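Local coordinates for Glyco_hydro_cc domain-containing protein (PDB 6UBD) that probably binds beta-1,3-glucan oligosaccharides, as an oligosaccharide-binding member of glycoside hydrolase family GH128 from the fungus Trichoderma gamsii, at residues G36-T41 / A239-D244; F175-T180 / C204-N209. One frame throughout, in Å; residues are numbered along the deposited sequence.

Contact 1 (G36-T41 / A239-D244)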
loop_
_atom_site.group_PDB
_atom_site.type_symbol
_atom_site.label_atom_id
_atom_site.label_comp_id
_atom_site.label_asym_id
_atom_site.label_seq_id
_atom_site.Cartn_x
_atom_site.Cartn_y
_atom_site.Cartn_z
ATOM N N GLY A 36 3.489 -7.477 -4.736
ATOM C CA GLY A 36 4.524 -6.618 -4.150
ATOM C C GLY A 36 4.690 -6.797 -2.646
ATOM O O GLY A 36 4.066 -7.724 -2.059
ATOM N N SER A 37 5.540 -6.007 -2.002
ATOM C CA SER A 37 5.816 -5.999 -0.558
ATOM C C SER A 37 5.623 -4.576 -0.017
ATOM O O SER A 37 6.049 -3.605 -0.686
ATOM C CB SER A 37 7.235 -6.485 -0.349
ATOM O OG SER A 37 7.569 -6.560 1.007
ATOM N N ALA A 38 5.035 -4.457 1.149
ATOM C CA ALA A 38 4.927 -3.261 1.989
ATOM C C ALA A 38 5.885 -3.368 3.143
ATOM O O ALA A 38 5.611 -4.176 4.077
ATOM C CB ALA A 38 3.539 -2.973 2.422
ATOM N N GLY A 39 7.079 -2.766 3.048
ATOM C CA GLY A 39 8.240 -3.030 3.926
ATOM C C GLY A 39 9.254 -3.982 3.250
ATOM O O GLY A 39 9.022 -4.382 2.091
ATOM N N ASP A 40 10.363 -4.237 3.937
ATOM C CA ASP A 40 11.474 -4.971 3.317
ATOM C C ASP A 40 11.988 -6.139 4.175
ATOM O O ASP A 40 12.973 -6.737 3.786
ATOM C CB ASP A 40 12.588 -4.023 2.841
ATOM C CG ASP A 40 13.092 -3.125 3.972
ATOM O OD1 ASP A 40 13.142 -3.612 5.143
ATOM O OD2 ASP A 40 13.371 -1.909 3.676
ATOM N N THR A 41 11.364 -6.458 5.300
ATOM C CA THR A 41 11.966 -7.549 6.132
ATOM C C THR A 41 12.037 -8.919 5.407
ATOM O O THR A 41 13.036 -9.616 5.636
ATOM C CB THR A 41 11.228 -7.718 7.460
ATOM O OG1 THR A 41 9.855 -8.110 7.269
ATOM C CG2 THR A 41 11.338 -6.479 8.318
ATOM N N ALA A 239 -2.524 -4.266 -8.269
ATOM C CA ALA A 239 -1.312 -4.473 -7.439
ATOM C C ALA A 239 -1.757 -4.744 -6.025
ATOM O O ALA A 239 -2.811 -4.236 -5.580
ATOM C CB ALA A 239 -0.406 -3.248 -7.502
ATOM N N TYR A 240 -0.955 -5.535 -5.289
ATOM C CA TYR A 240 -1.210 -5.799 -3.861
ATOM C C TYR A 240 0.119 -5.942 -3.114
ATOM O O TYR A 240 1.122 -6.356 -3.731
ATOM C CB TYR A 240 -2.129 -7.009 -3.646
ATOM C CG TYR A 240 -1.677 -8.300 -4.278
ATOM C CD1 TYR A 240 -0.704 -9.119 -3.653
ATOM C CD2 TYR A 240 -2.193 -8.708 -5.497
ATOM C CE1 TYR A 240 -0.261 -10.314 -4.254
ATOM C CE2 TYR A 240 -1.779 -9.921 -6.089
ATOM C CZ TYR A 240 -0.799 -10.709 -5.462
ATOM O OH TYR A 240 -0.341 -11.908 -6.051
ATOM N N ALA A 241 0.129 -5.741 -1.819
ATOM C CA ALA A 241 1.369 -5.754 -1.028
ATOM C C ALA A 241 1.116 -6.199 0.427
ATOM O O ALA A 241 0.378 -5.578 1.190
ATOM C CB ALA A 241 2.036 -4.398 -1.044
ATOM N N TYR A 242 1.769 -7.321 0.819
ATOM C CA TYR A 242 1.782 -7.861 2.213
ATOM C C TYR A 242 2.572 -6.894 3.126
ATOM O O TYR A 242 3.719 -6.642 2.771
ATOM C CB TYR A 242 2.426 -9.266 2.143
ATOM C CG TYR A 242 2.415 -10.130 3.389
ATOM C CD1 TYR A 242 2.999 -9.699 4.569
ATOM C CD2 TYR A 242 1.834 -11.399 3.368
ATOM C CE1 TYR A 242 2.995 -10.503 5.705
ATOM C CE2 TYR A 242 1.868 -12.238 4.470
ATOM C CZ TYR A 242 2.464 -11.807 5.636
ATOM O OH TYR A 242 2.427 -12.680 6.732
ATOM N N THR A 243 1.987 -6.427 4.227
ATOM C CA THR A 243 2.677 -5.494 5.146
ATOM C C THR A 243 3.443 -6.226 6.247
ATOM O O THR A 243 2.933 -7.219 6.828
ATOM C CB THR A 243 1.690 -4.466 5.696
ATOM O OG1 THR A 243 2.518 -3.532 6.435
ATOM C CG2 THR A 243 0.601 -4.997 6.590
ATOM N N ASP A 244 4.570 -5.696 6.657
ATOM C CA ASP A 244 5.313 -6.138 7.839
ATOM C C ASP A 244 5.274 -5.076 8.956
ATOM O O ASP A 244 6.107 -5.119 9.877
ATOM C CB ASP A 244 6.720 -6.546 7.477
ATOM C CG ASP A 244 7.626 -5.433 6.978
ATOM O OD1 ASP A 244 7.243 -4.260 7.026
ATOM O OD2 ASP A 244 8.727 -5.785 6.526
HETATM O O HOH W 1 10.168 -3.131 6.706
#
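T41 and D244 meet just past the ends of two parallel strands, 36-38 and 239-243, whose backbones carry most of the remaining hydrogen bonds. Strand 35-38 is the first and 237-243 the last, and their pairing is consistent with closure of the (beta/alpha)8-type barrel of this family. A38 N donates to Y242 O (3.0 Å), and D244 N, just past the strand end, to A38 O (3.2 Å), almost in line with the carbonyl. A weaker bond runs from G36 N to Y240 O. A241 CA and T243 CA add C-H...O contacts to G36 O and A38 O.

Small residues pack between the strands. The methyls of A38 and A241 touch at 4.0 Å; alanine suits both places, small enough to lie against H54 and W52 respectively. Y242 turns to the other face, that of S37, where its ring stacks on W252.

Beyond the strands, D244 CG sits between its backbone N and carbonyl carbon (chi1 66°), which carries the carboxylate across to the loop. There OD2 accepts from T41 N at 3.0 Å and from T41 OG1 at 2.7 Å, the hydroxyl coming from the anti side. G39 must be glycine: a CB would collide with D244 OD1 and, at phi 100°, jam against the carbonyl oxygen of A38. A water joins D40 N to D244 OD2, whose negative charge probably holds the loop 39-41 against the strand end.

Contact 2 (F175-T180 / C204-N209)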
loop_
_atom_site.group_PDB
_atom_site.type_symbol
_atom_site.label_atom_id
_atom_site.label_comp_id
_atom_site.label_asym_id
_atom_site.label_seq_id
_atom_site.Cartn_x
_atom_site.Cartn_y
_atom_site.Cartn_z
ATOM N N PHE A 175 -7.714 -4.701 6.061
ATOM C CA PHE A 175 -7.489 -5.332 7.387
ATOM C C PHE A 175 -8.830 -5.947 7.739
ATOM O O PHE A 175 -9.717 -5.300 8.278
ATOM C CB PHE A 175 -6.991 -4.331 8.416
ATOM C CG PHE A 175 -5.700 -3.659 8.041
ATOM C CD1 PHE A 175 -4.543 -4.398 7.858
ATOM C CD2 PHE A 175 -5.631 -2.280 7.952
ATOM C CE1 PHE A 175 -3.362 -3.776 7.555
ATOM C CE2 PHE A 175 -4.441 -1.653 7.596
ATOM C CZ PHE A 175 -3.294 -2.411 7.364
ATOM N N LYS A 176 -8.991 -7.261 7.431
ATOM C CA LYS A 176 -10.275 -8.008 7.542
ATOM C C LYS A 176 -9.960 -9.473 7.891
ATOM O O LYS A 176 -8.810 -9.914 7.700
ATOM C CB LYS A 176 -11.083 -7.974 6.231
ATOM C CG LYS A 176 -11.533 -6.583 5.765
ATOM C CD LYS A 176 -12.639 -5.992 6.687
ATOM C CE LYS A 176 -13.088 -4.599 6.298
ATOM N NZ LYS A 176 -14.119 -4.106 7.231
ATOM N N SER A 177 -10.949 -10.192 8.401
ATOM C CA SER A 177 -10.736 -11.565 8.935
ATOM C C SER A 177 -11.254 -12.594 7.955
ATOM O O SER A 177 -11.052 -13.791 8.263
ATOM C CB SER A 177 -11.301 -11.739 10.297
ATOM O OG SER A 177 -12.689 -11.527 10.269
ATOM N N ASP A 178 -11.919 -12.253 6.856
ATOM C CA ASP A 178 -12.527 -13.222 5.922
ATOM C C ASP A 178 -12.603 -12.585 4.532
ATOM O O ASP A 178 -12.390 -11.363 4.339
ATOM C CB ASP A 178 -13.870 -13.747 6.429
ATOM C CG ASP A 178 -14.980 -12.718 6.576
ATOM O OD1 ASP A 178 -14.878 -11.598 6.052
ATOM O OD2 ASP A 178 -15.967 -13.115 7.213
ATOM N N MET A 179 -12.938 -13.385 3.518
ATOM C CA MET A 179 -12.962 -12.885 2.121
ATOM C C MET A 179 -14.233 -12.080 1.868
ATOM O O MET A 179 -14.197 -11.220 0.967
ATOM C CB MET A 179 -12.909 -14.053 1.126
ATOM C CG MET A 179 -11.573 -14.753 1.032
ATOM S SD MET A 179 -10.078 -13.737 0.822
ATOM C CE MET A 179 -9.424 -13.721 2.502
ATOM N N THR A 180 -15.284 -12.236 2.652
ATOM C CA THR A 180 -16.472 -11.346 2.524
ATOM C C THR A 180 -16.036 -9.892 2.797
ATOM O O THR A 180 -16.419 -8.944 2.017
ATOM C CB THR A 180 -17.619 -11.760 3.467
ATOM O OG1 THR A 180 -18.060 -13.088 3.151
ATOM C CG2 THR A 180 -18.806 -10.804 3.474
ATOM N N CYS A 204 -4.460 -9.990 7.978
ATOM C CA CYS A 204 -5.628 -10.672 8.606
ATOM C C CYS A 204 -5.830 -10.080 10.013
ATOM O O CYS A 204 -4.966 -10.242 10.900
ATOM C CB CYS A 204 -5.362 -12.170 8.684
ATOM S SG CYS A 204 -6.751 -13.205 9.242
ATOM N N VAL A 205 -6.938 -9.369 10.186
ATOM C CA VAL A 205 -7.295 -8.645 11.441
ATOM C C VAL A 205 -8.803 -8.753 11.634
ATOM O O VAL A 205 -9.594 -8.599 10.702
ATOM C CB VAL A 205 -6.875 -7.168 11.405
ATOM C CG1 VAL A 205 -7.191 -6.483 12.740
ATOM C CG2 VAL A 205 -5.434 -6.967 10.999
ATOM N N PHE A 206 -9.171 -9.045 12.881
ATOM C CA PHE A 206 -10.569 -8.897 13.399
ATOM C C PHE A 206 -10.786 -7.401 13.651
ATOM O O PHE A 206 -10.650 -6.898 14.803
ATOM C CB PHE A 206 -10.767 -9.798 14.627
ATOM C CG PHE A 206 -10.727 -11.266 14.362
ATOM C CD1 PHE A 206 -11.815 -11.973 13.848
ATOM C CD2 PHE A 206 -9.533 -11.971 14.538
ATOM C CE1 PHE A 206 -11.721 -13.347 13.633
ATOM C CE2 PHE A 206 -9.439 -13.316 14.307
ATOM C CZ PHE A 206 -10.525 -13.995 13.817
ATOM N N ASP A 207 -11.003 -6.652 12.582
ATOM C CA ASP A 207 -10.944 -5.190 12.634
ATOM C C ASP A 207 -12.041 -4.616 13.524
ATOM O O ASP A 207 -11.765 -3.621 14.227
ATOM C CB ASP A 207 -11.039 -4.581 11.253
ATOM C CG ASP A 207 -12.256 -4.872 10.400
ATOM O OD1 ASP A 207 -12.644 -6.043 10.314
ATOM O OD2 ASP A 207 -12.741 -3.901 9.741
ATOM N N GLN A 208 -13.243 -5.217 13.537
ATOM C CA GLN A 208 -14.386 -4.726 14.342
ATOM C C GLN A 208 -14.222 -5.020 15.839
ATOM O O GLN A 208 -14.989 -4.414 16.598
ATOM C CB GLN A 208 -15.680 -5.355 13.812
ATOM C CG GLN A 208 -15.684 -5.442 12.304
ATOM C CD GLN A 208 -16.897 -4.898 11.601
ATOM O OE1 GLN A 208 -17.993 -5.461 11.708
ATOM N NE2 GLN A 208 -16.683 -3.847 10.803
ATOM N N ASN A 209 -13.304 -5.911 16.242
ATOM C CA ASN A 209 -13.089 -6.292 17.670
ATOM C C ASN A 209 -11.803 -5.656 18.238
ATOM O O ASN A 209 -10.794 -6.391 18.512
ATOM C CB ASN A 209 -13.114 -7.803 17.842
ATOM C CG ASN A 209 -14.481 -8.382 17.536
ATOM O OD1 ASN A 209 -15.495 -7.661 17.552
ATOM N ND2 ASN A 209 -14.529 -9.644 17.239
HETATM O O HOH W 2 -13.253 -8.655 9.635
#
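K176 reaches D207 through a salt bridge, NZ to OD2 at 2.9 Å, the ammonium lying on the syn side of the carboxylate and 19° out of its plane. The lysine chain bends at chi2 (-70°), and this bend lays CD and CE alongside the carboxylate. Replacing this lysine by an alanine would probably leave the D207 carboxylate without its opposite charge and open a gap where the aliphatic chain lay. The other oxygen, D207 OD1, accepts from a water at 2.8 Å that is also bonded to S177 OG. S177 CB sits over one face of the F206 ring, 4.0 Å from its centroid, a CH-pi contact that a small residue can make with its backbone so near. F175 CB and V205 CG2 lie side by side, pointing the same way, 4.0 Å apart.

Beneath these side chains, V205 N donates to K176 O (3.2 Å), where strands 170-176 and 197-206 run parallel as the two strands of a beta-alpha-beta unit; helix 179-193 makes the crossover, and D178 caps its start by binding G181 N.

Further out, the type I turn from F206 to N209, closed by N209 N to F206 O, presents D207 to the lysine. The disulfide from C204 to C214 ties the strand to the neighbouring hairpin arm 212-213, while Q149 donates to F175 O.

How the contacts relate
Both contacts join parallel strands of one sheet, and strands 237-243 and 197-206 are neighbours in it; T243 CG2 of contact 1 packs on F175 CE1 of contact 2. Their centres are about 18 Å apart. Contact 1 is mostly buried, its centre about 7 Å from the centre of the chain, and closes a long loop of sequence within which contact 2 is nested. Contact 2, centred about 17 Å from it, is partly exposed and links consecutive strands of a beta-alpha-beta unit. The chemistry follows: small residues and three backbone bonds, one weak, along the buried strands, with an aspartate at their more exposed end accepting from neutral donors, against a single backbone bond outside, where an aspartate pairs with a lysine.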